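Local atomic coordinates of enterotoxin type A (Staphylococcus aureus, PDB entry 1DYQ), a protein that acts as a superantigen, binding MHC class II molecules, with the help of a zinc ion, and T-cell receptors, and causes staphylococcal food poisoning. Residues Gly25-Lys28 / Gln29-Tyr33. The protein carries 3 engineered substitutions. Sequence-based numbering, arbitrary orientation.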
# COMPACT_ATOMS: atom_id res chain seq x y z
N GLY A 25 -4.39 -16.20 -1.54
CA GLY A 25 -3.37 -16.22 -2.58
C GLY A 25 -3.22 -14.81 -3.19
O GLY A 25 -2.08 -14.44 -3.46
N ASN A 26 -4.31 -14.12 -3.44
CA ASN A 26 -4.22 -12.76 -4.00
C ASN A 26 -3.57 -11.80 -3.01
O ASN A 26 -2.76 -10.96 -3.38
CB ASN A 26 -5.55 -12.22 -4.45
CG ASN A 26 -6.14 -12.97 -5.65
OD1 ASN A 26 -5.34 -13.57 -6.39
ND2 ASN A 26 -7.42 -12.88 -5.81
N LEU A 27 -3.96 -11.91 -1.72
CA LEU A 27 -3.35 -11.01 -0.72
C LEU A 27 -1.88 -11.25 -0.58
O LEU A 27 -1.07 -10.32 -0.45
CB LEU A 27 -4.06 -11.23 0.64
CG LEU A 27 -5.38 -10.48 0.79
CD1 LEU A 27 -6.27 -11.16 1.84
CD2 LEU A 27 -5.15 -9.03 1.10
N LYS A 28 -1.44 -12.54 -0.56
CA LYS A 28 -0.03 -12.82 -0.46
C LYS A 28 0.75 -12.29 -1.65
O LYS A 28 1.82 -11.74 -1.55
CB LYS A 28 0.23 -14.34 -0.32
CG LYS A 28 1.68 -14.64 -0.04
CD LYS A 28 1.85 -16.13 0.31
CE LYS A 28 3.34 -16.46 0.42
NZ LYS A 28 3.55 -17.93 0.64
N GLN A 29 0.10 -12.46 -2.86
CA GLN A 29 0.80 -11.91 -4.04
C GLN A 29 0.95 -10.40 -3.97
O GLN A 29 2.05 -9.89 -4.22
CB GLN A 29 -0.03 -12.29 -5.30
CG GLN A 29 0.62 -11.67 -6.57
CD GLN A 29 -0.22 -12.01 -7.80
OE1 GLN A 29 -1.42 -12.11 -7.73
NE2 GLN A 29 0.48 -12.22 -8.92
N ILE A 30 -0.11 -9.69 -3.61
CA ILE A 30 -0.06 -8.22 -3.68
C ILE A 30 0.79 -7.62 -2.59
O ILE A 30 1.37 -6.54 -2.75
CB ILE A 30 -1.46 -7.62 -3.76
CG1 ILE A 30 -1.49 -6.23 -4.39
CG2 ILE A 30 -2.11 -7.55 -2.38
CD1 ILE A 30 -0.26 -5.76 -5.06
N TYR A 31 0.99 -8.35 -1.44
CA TYR A 31 1.88 -7.81 -0.41
C TYR A 31 3.19 -8.49 -0.29
O TYR A 31 4.06 -8.04 0.53
CB TYR A 31 1.12 -7.88 0.97
CG TYR A 31 0.03 -6.85 1.01
CD1 TYR A 31 0.38 -5.48 1.06
CD2 TYR A 31 -1.31 -7.15 1.03
CE1 TYR A 31 -0.60 -4.51 1.09
CE2 TYR A 31 -2.29 -6.20 1.06
CZ TYR A 31 -1.94 -4.85 1.07
OH TYR A 31 -2.90 -3.89 1.14
N TYR A 32 3.52 -9.53 -1.05
CA TYR A 32 4.78 -10.24 -0.91
C TYR A 32 5.43 -10.65 -2.24
O TYR A 32 6.63 -10.80 -2.27
CB TYR A 32 4.53 -11.48 -0.04
CG TYR A 32 5.75 -12.20 0.46
CD1 TYR A 32 6.62 -11.60 1.36
CD2 TYR A 32 5.98 -13.52 0.06
CE1 TYR A 32 7.73 -12.30 1.83
CE2 TYR A 32 7.09 -14.21 0.53
CZ TYR A 32 7.96 -13.58 1.39
OH TYR A 32 9.06 -14.28 1.84
N TYR A 33 4.62 -10.72 -3.31
CA TYR A 33 5.21 -11.08 -4.62
C TYR A 33 4.87 -9.97 -5.64
O TYR A 33 4.78 -10.23 -6.84
CB TYR A 33 4.65 -12.39 -5.12
CG TYR A 33 4.95 -13.62 -4.27
CD1 TYR A 33 6.24 -13.97 -3.96
CD2 TYR A 33 3.90 -14.41 -3.82
CE1 TYR A 33 6.50 -15.11 -3.20
CE2 TYR A 33 4.15 -15.56 -3.09
CZ TYR A 33 5.44 -15.88 -2.78
OH TYR A 33 5.69 -17.04 -2.06
O HOH W 1 -2.99 -10.19 -6.17
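Leu27 and Tyr31, one helical turn apart, form the buried side of this contact: their side chains run side by side, and CD2 of Leu27 meets CE2 of Tyr31 at 4.0 Å. CD2 of Tyr31 also comes within 3.5 Å of the carbonyl O of Leu27. Tyr171 packs on Leu27, Leu158 of helix 153-168 on Tyr31, and the Tyr31 hydroxyl is hydrogen-bonded to that of Tyr214.

The other side is nearer solvent, with Lys28 partly exposed and Tyr33 exposed. Lys28 sets CG anti to its backbone N (chi1 -173°) and stays extended, which carries its aliphatic chain obliquely across Tyr33, with CE 3.7 Å from CE2 of the ring; the amine goes on to a hydrogen bond with Asn172. Between Asn26 and Gln29, both partly exposed, a water donates to the carbonyl O of the first and OE1 of the second, bridging backbone and side chain.

The backbone bonds from Gln29, Ile30 and Tyr31 N are near-regular, Ile30 N reaching Asn26 O at 2.9 Å (N-H...O 158°). Weakness begins at Lys28 O, which takes Tyr32 N at a poor angle (121°) and a weak i+5 bond from Tyr33 N, while Tyr33 N also bonds to Gln29 O. The arrangement is typical of the C-terminal end of an amphipathic alpha-helix, here the N-terminal helix 23-32 packed against helix 153-168 of the beta-grasp domain.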